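Local coordinates for protein BvnE (Penicillium brevicompactum, PDB 6U9I) that catalyses, as an isomerase of the pinacolase type, a stereoselective semipinacol rearrangement in the assembly of the fungal brevianamides, at residues 111-117 with 135-141; 22-26 with 97-101; 39-43 with 128-132; 94-98 with 121-125; 32-38 with 68-72. Where two conformers were deposited one is given. Residues are numbered along the deposited sequence.

Contact 1: 111-117 with 135-141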
# COMPACT_ATOMS: atom_id res chain seq x y z
N LEU A 111 -4.51 22.22 6.68
CA LEU A 111 -4.15 20.87 7.12
C LEU A 111 -3.58 20.04 5.98
O LEU A 111 -4.00 20.14 4.83
CB LEU A 111 -5.37 20.16 7.70
CG LEU A 111 -5.94 20.79 8.96
CD1 LEU A 111 -7.02 19.91 9.55
CD2 LEU A 111 -4.83 21.03 9.97
N TYR A 112 -2.60 19.20 6.33
CA TYR A 112 -2.09 18.16 5.45
C TYR A 112 -2.47 16.82 6.06
O TYR A 112 -2.06 16.51 7.18
CB TYR A 112 -0.57 18.28 5.30
CG TYR A 112 0.06 17.13 4.54
CD1 TYR A 112 0.05 17.11 3.15
CD2 TYR A 112 0.67 16.08 5.21
CE1 TYR A 112 0.63 16.07 2.44
CE2 TYR A 112 1.25 15.03 4.51
CZ TYR A 112 1.22 15.03 3.13
OH TYR A 112 1.80 13.99 2.43
N GLU A 113 -3.31 16.05 5.35
CA GLU A 113 -3.85 14.80 5.91
C GLU A 113 -3.78 13.73 4.82
O GLU A 113 -4.73 13.57 4.04
CB GLU A 113 -5.27 14.99 6.41
CG GLU A 113 -5.42 16.02 7.51
CD GLU A 113 -6.88 16.36 7.77
OE1 GLU A 113 -7.51 16.99 6.88
OE2 GLU A 113 -7.39 15.98 8.84
N ASN A 114 -2.68 13.00 4.78
CA ASN A 114 -2.46 12.02 3.72
C ASN A 114 -2.55 10.61 4.28
O ASN A 114 -2.69 10.38 5.49
CB ASN A 114 -1.10 12.26 3.04
CG ASN A 114 -1.12 11.96 1.53
OD1 ASN A 114 -1.90 11.15 1.05
ND2 ASN A 114 -0.23 12.61 0.79
N GLU A 115 -2.48 9.64 3.36
CA GLU A 115 -2.63 8.23 3.67
C GLU A 115 -1.68 7.45 2.78
O GLU A 115 -1.53 7.77 1.60
CB GLU A 115 -4.08 7.77 3.43
CG GLU A 115 -4.34 6.29 3.72
CD GLU A 115 -5.76 5.87 3.37
OE1 GLU A 115 -6.02 4.65 3.24
OE2 GLU A 115 -6.63 6.76 3.22
N TYR A 116 -1.02 6.44 3.35
CA TYR A 116 0.02 5.72 2.62
C TYR A 116 -0.04 4.24 2.92
O TYR A 116 -0.45 3.82 4.01
CB TYR A 116 1.44 6.18 2.97
CG TYR A 116 1.59 7.65 3.23
CD1 TYR A 116 1.16 8.20 4.45
CD2 TYR A 116 2.16 8.50 2.29
CE1 TYR A 116 1.29 9.53 4.70
CE2 TYR A 116 2.29 9.86 2.55
CZ TYR A 116 1.86 10.36 3.75
OH TYR A 116 1.98 11.71 4.04
N MET A 117 0.45 3.45 1.97
CA MET A 117 0.89 2.08 2.22
C MET A 117 2.40 2.08 2.05
O MET A 117 2.92 2.37 0.97
CB MET A 117 0.22 1.09 1.26
CG MET A 117 0.29 -0.36 1.70
SD MET A 117 -0.71 -0.73 3.16
CE MET A 117 -2.37 -0.43 2.56
N PHE A 135 3.86 4.39 -0.87
CA PHE A 135 2.76 4.46 -1.83
C PHE A 135 1.70 5.41 -1.26
O PHE A 135 0.96 5.04 -0.35
CB PHE A 135 2.19 3.06 -2.06
CG PHE A 135 1.33 2.93 -3.29
CD1 PHE A 135 0.06 3.51 -3.34
CD2 PHE A 135 1.76 2.18 -4.38
CE1 PHE A 135 -0.75 3.38 -4.47
CE2 PHE A 135 0.94 2.05 -5.52
CZ PHE A 135 -0.30 2.65 -5.56
N ALA A 136 1.63 6.62 -1.81
CA ALA A 136 0.79 7.69 -1.28
C ALA A 136 -0.58 7.71 -1.95
O ALA A 136 -0.81 7.12 -3.01
CB ALA A 136 1.47 9.05 -1.47
N ASP A 137 -1.51 8.40 -1.28
CA ASP A 137 -2.77 8.85 -1.89
C ASP A 137 -2.41 9.92 -2.91
O ASP A 137 -2.14 11.07 -2.56
CB ASP A 137 -3.69 9.39 -0.79
CG ASP A 137 -5.04 9.90 -1.30
OD1 ASP A 137 -5.22 10.19 -2.51
OD2 ASP A 137 -5.94 10.06 -0.46
N SER A 138 -2.35 9.54 -4.19
CA SER A 138 -1.79 10.44 -5.19
C SER A 138 -2.74 11.60 -5.48
O SER A 138 -2.29 12.73 -5.74
CB SER A 138 -1.48 9.67 -6.47
OG SER A 138 -2.60 8.86 -6.83
N ASP A 139 -4.05 11.35 -5.47
CA ASP A 139 -4.99 12.46 -5.63
C ASP A 139 -4.77 13.51 -4.56
O ASP A 139 -4.75 14.71 -4.84
CB ASP A 139 -6.44 11.97 -5.58
CG ASP A 139 -7.45 13.12 -5.68
OD1 ASP A 139 -7.35 13.89 -6.65
OD2 ASP A 139 -8.32 13.26 -4.79
N TYR A 140 -4.57 13.07 -3.31
CA TYR A 140 -4.33 14.04 -2.25
C TYR A 140 -3.02 14.78 -2.48
O TYR A 140 -2.94 15.99 -2.25
CB TYR A 140 -4.32 13.35 -0.88
CG TYR A 140 -4.38 14.38 0.21
CD1 TYR A 140 -5.59 14.87 0.66
CD2 TYR A 140 -3.22 14.91 0.76
CE1 TYR A 140 -5.65 15.84 1.64
CE2 TYR A 140 -3.27 15.88 1.74
CZ TYR A 140 -4.49 16.34 2.18
OH TYR A 140 -4.55 17.30 3.15
N CYS A 141 -2.00 14.06 -2.96
CA CYS A 141 -0.70 14.67 -3.26
C CYS A 141 -0.85 15.80 -4.28
O CYS A 141 -0.29 16.89 -4.11
CB CYS A 141 0.23 13.59 -3.81
SG CYS A 141 1.00 12.62 -2.50
O HOH W 1 -6.87 17.80 4.11
O HOH W 2 -5.58 11.07 2.06
O HOH W 3 -7.26 9.21 2.16
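F135 enters as the antiparallel hydrogen-bonded partner of M117: M117 N donates to F135 O and F135 N to M117 O, both at 2.9 Å. A136 follows as the non-hydrogen-bonded partner of Y116 and sets its CB 3.9 Å from Y116 CD2. The ladder is drawn out by D137, whose N reaches E115 O at 2.9 Å. Its carboxylate then turns to the coming helix, OD1 accepting from Y140 N at 3.1 Å as the N-cap, and also binds S138 of the second subunit. Y140 reaches back to segment 111-117. Its OH receives E113 N (2.8 Å), while the edge of its ring meets the face of Y112 in an offset edge-to-face pair, centroids 5.8 Å apart. At C141, SG takes a hydrogen bond from N114 ND2 at 3.5 Å; N114 OD1 meanwhile accepts from E115 N (2.8 Å). The arrangement is that of a β-hairpin whose second strand runs straight into the N-capped C-terminal helix, at the dimer interface.

Contact 2: 22-26 with 97-101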
# COMPACT_ATOMS: atom_id res chain seq x y z
N ALA A 22 10.41 -1.21 12.92
CA ALA A 22 9.37 -0.46 12.23
C ALA A 22 8.78 0.62 13.13
O ALA A 22 8.53 1.75 12.70
CB ALA A 22 8.27 -1.40 11.73
N HIS A 23 8.56 0.29 14.41
CA HIS A 23 8.06 1.32 15.31
C HIS A 23 9.11 2.38 15.58
O HIS A 23 8.77 3.55 15.76
CB HIS A 23 7.56 0.69 16.61
CG HIS A 23 6.20 0.08 16.49
ND1 HIS A 23 5.08 0.83 16.20
CD2 HIS A 23 5.77 -1.20 16.60
CE1 HIS A 23 4.02 0.04 16.14
NE2 HIS A 23 4.41 -1.20 16.38
N ARG A 24 10.39 2.01 15.58
CA ARG A 24 11.43 3.02 15.70
C ARG A 24 11.41 3.97 14.52
O ARG A 24 11.60 5.18 14.67
CB ARG A 24 12.80 2.38 15.86
CG ARG A 24 13.93 3.40 16.04
CD ARG A 24 15.27 2.71 16.17
NE ARG A 24 15.53 1.89 14.99
CZ ARG A 24 16.59 1.10 14.85
NH1 ARG A 24 16.74 0.39 13.74
NH2 ARG A 24 17.50 1.02 15.82
N TRP A 25 11.19 3.43 13.31
CA TRP A 25 11.09 4.28 12.13
C TRP A 25 9.94 5.28 12.28
O TRP A 25 10.10 6.46 11.97
CB TRP A 25 10.91 3.42 10.88
CG TRP A 25 10.84 4.21 9.62
CD1 TRP A 25 11.88 4.75 8.93
CD2 TRP A 25 9.65 4.55 8.88
NE1 TRP A 25 11.42 5.41 7.81
CE2 TRP A 25 10.06 5.30 7.76
CE3 TRP A 25 8.28 4.29 9.06
CZ2 TRP A 25 9.15 5.80 6.82
CZ3 TRP A 25 7.38 4.80 8.12
CH2 TRP A 25 7.82 5.54 7.02
N LEU A 26 8.79 4.82 12.77
CA LEU A 26 7.67 5.74 12.99
C LEU A 26 8.03 6.80 14.03
O LEU A 26 7.70 7.98 13.86
CB LEU A 26 6.44 4.96 13.46
CG LEU A 26 5.58 4.19 12.44
CD1 LEU A 26 4.36 3.64 13.16
CD2 LEU A 26 5.15 5.06 11.27
N VAL A 97 8.45 -5.08 6.41
CA VAL A 97 7.30 -4.70 7.24
C VAL A 97 6.43 -3.76 6.42
O VAL A 97 6.92 -2.74 5.92
CB VAL A 97 7.72 -4.01 8.55
CG1 VAL A 97 6.46 -3.62 9.37
CG2 VAL A 97 8.63 -4.93 9.36
N VAL A 98 5.14 -4.08 6.30
CA VAL A 98 4.18 -3.25 5.56
C VAL A 98 3.27 -2.55 6.56
O VAL A 98 2.78 -3.19 7.50
CB VAL A 98 3.37 -4.11 4.58
CG1 VAL A 98 2.34 -3.24 3.84
CG2 VAL A 98 4.31 -4.79 3.58
N MET A 99 3.03 -1.26 6.36
CA MET A 99 2.18 -0.49 7.27
C MET A 99 1.27 0.44 6.50
O MET A 99 1.71 1.18 5.61
CB MET A 99 3.01 0.31 8.28
CG MET A 99 3.75 -0.59 9.27
SD MET A 99 4.60 0.33 10.55
CE MET A 99 5.83 1.20 9.60
N HIS A 100 0.00 0.42 6.89
CA HIS A 100 -1.01 1.34 6.38
C HIS A 100 -1.04 2.54 7.33
O HIS A 100 -1.37 2.38 8.50
CB HIS A 100 -2.35 0.61 6.34
CG HIS A 100 -3.42 1.34 5.59
ND1 HIS A 100 -4.75 0.97 5.68
CD2 HIS A 100 -3.38 2.39 4.74
CE1 HIS A 100 -5.48 1.77 4.92
NE2 HIS A 100 -4.67 2.64 4.34
N LEU A 101 -0.66 3.72 6.83
CA LEU A 101 -0.36 4.87 7.67
C LEU A 101 -1.20 6.08 7.31
O LEU A 101 -1.58 6.27 6.15
CB LEU A 101 1.12 5.28 7.56
CG LEU A 101 2.18 4.23 7.89
CD1 LEU A 101 3.59 4.81 7.68
CD2 LEU A 101 2.04 3.70 9.32
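M99 fills the gap between helix and strand. With χ1 m, χ2 t and χ3 m its side chain runs outward from the strand and delivers the terminal methyl into the helix surface, where M99 CE lies 4.0 Å from W25 CE3, 4.1 Å from L26 CG and 4.2 Å from A22 CB. That length suits the 10.6 Å between the axes of segments 22-26 and 97-101. Where the chains draw nearer, short groups suffice: A22 CB meets CG1 of V97, whose χ1 is t, at 3.7 Å. V97, M99 and L101 alternate with V98 and H100, as in any β-strand, so helix 14-31 packs on one face of the curled sheet, segment 22-26 crossing segment 97-101 at -44°, consistent with the α+β cone of NTF2-like proteins. On the other face V98 packs on V98 of the second subunit, and H100 NE2 hydrogen-bonds E115 OE1. L26 and L101 both adopt the mt rotamer and touch through their CD2 atoms at 3.9 Å. W25, with χ1 t, turns the edge of its indole to L101, CZ3 lying 3.8 Å from L101 CD1.

Contact 3: 39-43 with 128-132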
# COMPACT_ATOMS: atom_id res chain seq x y z
N SER A 39 17.45 8.61 10.09
CA SER A 39 18.30 7.83 10.97
C SER A 39 18.05 6.34 10.79
O SER A 39 17.00 5.91 10.30
CB SER A 39 18.06 8.22 12.44
OG SER A 39 16.73 7.95 12.81
N HIS A 40 19.04 5.54 11.22
CA HIS A 40 18.95 4.07 11.23
C HIS A 40 18.66 3.50 9.84
O HIS A 40 17.81 2.62 9.67
CB HIS A 40 17.91 3.58 12.24
CG HIS A 40 18.13 4.11 13.62
ND1 HIS A 40 19.14 3.64 14.44
CD2 HIS A 40 17.50 5.08 14.32
CE1 HIS A 40 19.10 4.29 15.59
NE2 HIS A 40 18.12 5.17 15.54
N ARG A 41 19.38 4.02 8.85
CA ARG A 41 19.30 3.55 7.48
C ARG A 41 20.68 3.05 7.05
O ARG A 41 21.70 3.54 7.53
CB ARG A 41 18.83 4.67 6.53
CG ARG A 41 17.33 5.00 6.62
CD ARG A 41 16.97 6.36 6.02
NE ARG A 41 17.24 6.47 4.59
CZ ARG A 41 16.31 6.44 3.63
NH1 ARG A 41 16.66 6.56 2.35
NH2 ARG A 41 15.03 6.29 3.94
N THR A 42 20.69 2.08 6.15
CA THR A 42 21.95 1.67 5.53
C THR A 42 22.47 2.78 4.63
O THR A 42 21.75 3.71 4.25
CB THR A 42 21.78 0.40 4.71
OG1 THR A 42 20.88 0.66 3.62
CG2 THR A 42 21.28 -0.75 5.54
N GLU A 43 23.75 2.67 4.22
CA GLU A 43 24.33 3.75 3.42
C GLU A 43 23.67 3.86 2.05
O GLU A 43 23.54 4.97 1.53
CB GLU A 43 25.84 3.55 3.27
CG GLU A 43 26.58 3.54 4.61
CD GLU A 43 26.27 4.77 5.47
OE1 GLU A 43 26.09 4.61 6.70
OE2 GLU A 43 26.22 5.90 4.91
N LEU A 128 18.68 -2.09 10.53
CA LEU A 128 18.83 -0.89 9.72
C LEU A 128 17.89 -0.98 8.53
O LEU A 128 17.76 -2.04 7.91
CB LEU A 128 20.27 -0.73 9.21
CG LEU A 128 21.36 -0.34 10.20
CD1 LEU A 128 22.69 -0.29 9.46
CD2 LEU A 128 21.06 1.01 10.83
N LEU A 129 17.24 0.13 8.22
CA LEU A 129 16.37 0.22 7.06
C LEU A 129 17.19 0.31 5.78
O LEU A 129 18.04 1.18 5.64
CB LEU A 129 15.48 1.46 7.20
CG LEU A 129 14.41 1.73 6.16
CD1 LEU A 129 13.34 0.63 6.17
CD2 LEU A 129 13.83 3.08 6.55
N ARG A 130 16.91 -0.58 4.81
CA ARG A 130 17.65 -0.57 3.56
C ARG A 130 16.81 -0.17 2.35
O ARG A 130 17.37 0.08 1.28
CB ARG A 130 18.30 -1.94 3.30
CG ARG A 130 17.31 -3.05 2.92
CD ARG A 130 18.03 -4.38 2.61
NE ARG A 130 18.95 -4.24 1.47
CZ ARG A 130 19.75 -5.22 1.06
NH1 ARG A 130 20.56 -5.03 0.01
NH2 ARG A 130 19.74 -6.38 1.69
N ASP A 131 15.49 -0.07 2.50
CA ASP A 131 14.64 0.35 1.40
C ASP A 131 13.29 0.75 1.96
O ASP A 131 12.80 0.12 2.90
CB ASP A 131 14.44 -0.77 0.37
CG ASP A 131 13.70 -0.30 -0.87
OD1 ASP A 131 14.34 0.39 -1.69
OD2 ASP A 131 12.50 -0.61 -1.03
N VAL A 132 12.69 1.79 1.39
CA VAL A 132 11.32 2.18 1.71
C VAL A 132 10.58 2.44 0.41
O VAL A 132 11.03 3.24 -0.41
CB VAL A 132 11.25 3.46 2.56
CG1 VAL A 132 9.82 3.69 3.01
CG2 VAL A 132 12.16 3.37 3.72
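Two backbone hydrogen bonds join these segments, and both fall on L129: its N donates to H40 O at 2.9 Å and its O accepts from T42 N at 2.8 Å. L129 thus bridges the residues flanking R41, the signature of a parallel pair, and the R41 and L129 CA atoms lie 4.5 Å apart. L129 O also receives a CA-H...O contact from R41 CA at 3.3 Å. The short, weakly bonded strand 41-42 ends in a corner at E43, and the chain beyond it, strand 45-50, again runs parallel to strand 129-136. On the other side of strand 129-136, R130 and D131 both face T121, a classic β-bulge in the pairing with strand 110-122. The polar end of R41 is satisfied outside the pair: NE by N61 OD1, NH2 by T47 OG1 and NH1, weakly, by C45 O. N61 serves twice, since its ND2 donates to T42 O. N123 OD1 takes up L128 N, and D131 OD1 forms a salt bridge with R48. Aliphatic groups also pack, with T42 CG2 at 3.8 Å from L128 CB and R41 CG at 4.0 Å from L129 CD2.

Contact 4: 94-98 with 121-125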
# COMPACT_ATOMS: atom_id res chain seq x y z
N LEU A 94 11.79 -12.11 4.22
CA LEU A 94 12.23 -11.02 3.37
C LEU A 94 12.68 -9.79 4.16
O LEU A 94 13.12 -8.81 3.53
CB LEU A 94 11.10 -10.63 2.41
CG LEU A 94 10.58 -11.76 1.51
CD1 LEU A 94 9.60 -11.22 0.49
CD2 LEU A 94 11.75 -12.45 0.81
N ARG A 95 12.59 -9.81 5.49
CA ARG A 95 12.93 -8.66 6.33
C ARG A 95 12.09 -7.44 5.96
O ARG A 95 12.58 -6.31 5.96
CB ARG A 95 14.42 -8.30 6.26
CG ARG A 95 15.30 -9.00 7.27
CD ARG A 95 15.27 -10.47 7.08
NE ARG A 95 16.34 -11.17 7.77
CZ ARG A 95 16.50 -12.48 7.69
NH1 ARG A 95 17.50 -13.09 8.32
NH2 ARG A 95 15.63 -13.18 6.98
N LYS A 96 10.81 -7.66 5.65
CA LYS A 96 9.94 -6.57 5.23
C LYS A 96 8.83 -6.35 6.25
O LYS A 96 8.35 -7.30 6.87
CB LYS A 96 9.34 -6.84 3.86
CG LYS A 96 10.38 -6.78 2.75
CD LYS A 96 9.74 -6.98 1.41
CE LYS A 96 10.79 -7.25 0.33
NZ LYS A 96 11.51 -6.00 -0.11
N VAL A 97 8.45 -5.08 6.41
CA VAL A 97 7.30 -4.70 7.24
C VAL A 97 6.43 -3.76 6.42
O VAL A 97 6.92 -2.74 5.92
CB VAL A 97 7.72 -4.01 8.55
CG1 VAL A 97 6.46 -3.62 9.37
CG2 VAL A 97 8.63 -4.93 9.36
N VAL A 98 5.14 -4.08 6.30
CA VAL A 98 4.18 -3.25 5.56
C VAL A 98 3.27 -2.55 6.56
O VAL A 98 2.78 -3.19 7.50
CB VAL A 98 3.37 -4.11 4.58
CG1 VAL A 98 2.34 -3.24 3.84
CG2 VAL A 98 4.31 -4.79 3.58
N THR A 121 11.97 -2.36 4.02
CA THR A 121 12.85 -3.52 3.99
C THR A 121 14.05 -3.22 4.88
O THR A 121 14.64 -2.14 4.79
CB THR A 121 13.35 -3.83 2.57
OG1 THR A 121 12.22 -3.93 1.68
CG2 THR A 121 14.10 -5.17 2.57
N PHE A 122 14.41 -4.17 5.74
CA PHE A 122 15.54 -4.01 6.63
C PHE A 122 16.70 -4.88 6.16
O PHE A 122 16.54 -5.77 5.32
CB PHE A 122 15.15 -4.32 8.07
CG PHE A 122 14.16 -3.34 8.64
CD1 PHE A 122 14.60 -2.18 9.25
CD2 PHE A 122 12.80 -3.55 8.51
CE1 PHE A 122 13.70 -1.25 9.76
CE2 PHE A 122 11.89 -2.63 9.02
CZ PHE A 122 12.34 -1.49 9.64
N ASN A 123 17.88 -4.60 6.71
CA ASN A 123 19.03 -5.47 6.48
C ASN A 123 18.79 -6.83 7.14
O ASN A 123 17.79 -7.05 7.84
CB ASN A 123 20.31 -4.79 6.98
CG ASN A 123 20.32 -4.57 8.50
OD1 ASN A 123 19.33 -4.80 9.18
ND2 ASN A 123 21.45 -4.09 9.03
N GLU A 124 19.73 -7.75 6.93
CA GLU A 124 19.54 -9.13 7.38
C GLU A 124 19.31 -9.21 8.88
O GLU A 124 18.52 -10.03 9.35
CB GLU A 124 20.75 -9.98 6.99
CG GLU A 124 20.53 -11.47 7.21
CD GLU A 124 20.82 -11.92 8.63
OE1 GLU A 124 20.18 -12.90 9.10
OE2 GLU A 124 21.68 -11.29 9.29
N GLU A 125 20.00 -8.36 9.64
CA GLU A 125 19.86 -8.38 11.09
C GLU A 125 18.57 -7.71 11.55
O GLU A 125 18.24 -7.80 12.75
CB GLU A 125 21.05 -7.68 11.74
CG GLU A 125 22.41 -8.14 11.20
CD GLU A 125 22.97 -7.22 10.12
OE1 GLU A 125 22.55 -7.32 8.94
OE2 GLU A 125 23.84 -6.38 10.45
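K96 and T121 form an antiparallel, non-hydrogen-bonded pair with their CA atoms 4.4 Å apart. Next to it F122 N donates to R95 O at 2.8 Å, and the same oxygen receives a CA-H...O contact from T121 CA at 3.4 Å. R95 has left-handed backbone angles (58°/39°), and with K96 it faces D91 in a G1 β-bulge as the chain enters strand 96-107. Beyond F122 the partner chain leaves the sheet, and the R95 side chain follows it: NE donates to E124 O at 2.9 Å, while NH1 makes a salt bridge to E124 OE1 at 2.8 Å, though the hydrogen bond in it is weak. K96 NZ bonds T121 OG1 (2.8 Å), joining the paired side chains across the strands. V97 CG2 touches the edge of the F122 ring at CE2, 4.0 Å away. The contact closes the open end of the hairpin formed by strands 96-107 and 110-122; helix 14-31 packs against V97 and F122 through A22, L18 and S21, and strand 129-136 lies along T121.

Contact 5: 32-38 with 68-72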
# COMPACT_ATOMS: atom_id res chain seq x y z
N PHE A 32 10.56 14.43 13.78
CA PHE A 32 10.39 15.52 12.82
C PHE A 32 11.57 16.48 12.82
O PHE A 32 11.41 17.70 12.80
CB PHE A 32 9.07 16.26 13.05
CG PHE A 32 8.51 16.91 11.80
CD1 PHE A 32 8.29 16.14 10.66
CD2 PHE A 32 8.20 18.26 11.78
CE1 PHE A 32 7.78 16.73 9.51
CE2 PHE A 32 7.68 18.85 10.62
CZ PHE A 32 7.47 18.08 9.49
N THR A 33 12.78 15.92 12.87
CA THR A 33 13.96 16.67 12.48
C THR A 33 14.57 15.94 11.29
O THR A 33 14.44 14.72 11.19
CB THR A 33 15.01 16.77 13.59
OG1 THR A 33 15.54 15.46 13.86
CG2 THR A 33 14.41 17.36 14.87
N PRO A 34 15.21 16.66 10.37
CA PRO A 34 15.87 15.96 9.25
C PRO A 34 16.77 14.84 9.70
O PRO A 34 16.75 13.75 9.11
CB PRO A 34 16.65 17.09 8.57
CG PRO A 34 15.78 18.30 8.80
CD PRO A 34 15.25 18.12 10.22
N ASP A 35 17.55 15.06 10.76
CA ASP A 35 18.46 14.02 11.23
C ASP A 35 17.69 12.79 11.69
O ASP A 35 18.06 11.66 11.36
CB ASP A 35 19.35 14.55 12.35
CG ASP A 35 20.56 13.68 12.59
OD1 ASP A 35 21.42 13.59 11.69
OD2 ASP A 35 20.65 13.07 13.68
N ALA A 36 16.62 12.98 12.45
CA ALA A 36 15.87 11.83 12.94
C ALA A 36 15.18 11.10 11.79
O ALA A 36 15.06 9.87 11.80
CB ALA A 36 14.85 12.26 13.99
N MET A 37 14.71 11.85 10.80
CA MET A 37 13.93 11.28 9.71
C MET A 37 14.76 10.50 8.70
O MET A 37 14.17 9.85 7.83
CB MET A 37 13.15 12.39 9.02
CG MET A 37 12.15 13.05 9.97
SD MET A 37 11.45 14.59 9.39
CE MET A 37 10.05 13.98 8.47
N VAL A 38 16.08 10.57 8.77
CA VAL A 38 16.94 9.71 7.95
C VAL A 38 17.81 8.80 8.82
O VAL A 38 18.78 8.23 8.33
CB VAL A 38 17.80 10.55 6.98
CG1 VAL A 38 16.91 11.44 6.11
CG2 VAL A 38 18.85 11.37 7.73
N PHE A 68 13.77 16.82 3.69
CA PHE A 68 13.14 16.99 4.99
C PHE A 68 13.49 18.34 5.61
O PHE A 68 12.70 18.87 6.41
CB PHE A 68 13.55 15.84 5.92
CG PHE A 68 12.82 14.55 5.64
CD1 PHE A 68 11.49 14.57 5.23
CD2 PHE A 68 13.45 13.32 5.78
CE1 PHE A 68 10.81 13.38 4.97
CE2 PHE A 68 12.77 12.13 5.54
CZ PHE A 68 11.44 12.16 5.12
N LYS A 69 14.65 18.92 5.27
CA LYS A 69 14.93 20.28 5.73
C LYS A 69 13.86 21.25 5.23
O LYS A 69 13.44 22.15 5.96
CB LYS A 69 16.31 20.73 5.25
CG LYS A 69 17.47 19.97 5.87
CD LYS A 69 18.79 20.58 5.43
CE LYS A 69 19.95 19.84 6.07
NZ LYS A 69 21.25 20.51 5.76
N THR A 70 13.41 21.06 3.99
CA THR A 70 12.31 21.86 3.46
C THR A 70 11.01 21.55 4.17
O THR A 70 10.30 22.47 4.62
CB THR A 70 12.18 21.61 1.96
OG1 THR A 70 13.33 22.16 1.29
CG2 THR A 70 10.92 22.25 1.41
N LEU A 71 10.67 20.27 4.30
CA LEU A 71 9.39 19.88 4.88
C LEU A 71 9.27 20.33 6.33
O LEU A 71 8.24 20.87 6.73
CB LEU A 71 9.21 18.36 4.77
CG LEU A 71 7.83 17.83 5.16
CD1 LEU A 71 6.87 18.06 4.02
CD2 LEU A 71 7.91 16.36 5.49
N THR A 72 10.33 20.12 7.13
CA THR A 72 10.27 20.51 8.53
C THR A 72 10.26 22.03 8.72
O THR A 72 9.93 22.50 9.81
CB THR A 72 11.43 19.89 9.33
OG1 THR A 72 12.69 20.31 8.78
CG2 THR A 72 11.34 18.38 9.29
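F68, on helix 61-74, is the residue most deeply engaged. Its ring lies beneath the end of M37: over one face, M37 CE stands 3.8 Å and M37 SD 4.2 Å from the ring centroid, combining a CH-π contact with a Met-aromatic one. M37 CB approaches F68 CD2 to 3.4 Å, and V38 CG1 meets the ring edge at the same CD2, 4.0 Å away. M29 of helix 14-31 also packs on both M37 and F68, so the three helical elements share this apolar pocket. One turn further along, T72 points its methyl at F32: CG2 sits 3.7 Å from the centroid of the F32 ring and only 4° off its normal, a CH-π contact of nearly ideal geometry, and it lies 3.8 Å from M37 SD as well. The T72 hydroxyl turns back to its own helix, OG1 donating to F68 O at 2.8 Å. F32, with positive φ, marks where the chain leaves helix 14-31. T33 then N-caps a short, weakly bonded helix, its OG1 accepting from A36 N at 3.1 Å, which lays P34 at the start of that helix against helix 61-74. The proline ring rides over the backbone there: P34 CG is 3.9 Å from F68 C and 3.8 Å from K69 CA, and P34 CD is 3.7 Å from T72 OG1.

Overall arrangement
From the N terminus, helix 14-31 opens contact 2, which closes only when strand 96-107 is laid down. Within that loop falls contact 5, joining the short helix 34-37 to helix 61-74. Contact 3 opens at 39-43, before contact 5 has closed, and ends at 128-132, so it crosses contacts 5 and 2. Contact 4 starts on the strand where contact 2 ends, sharing V97 and V98, and lies wholly within the span of contact 3. Contact 1 opens at 111-117 and closes at 135-141, crossing contacts 3 and 4. Contacts 1 to 4 all reach the curled sheet, contacts 1 and 4 on opposite sides of the chain's centre, whereas contact 5 packs helices together.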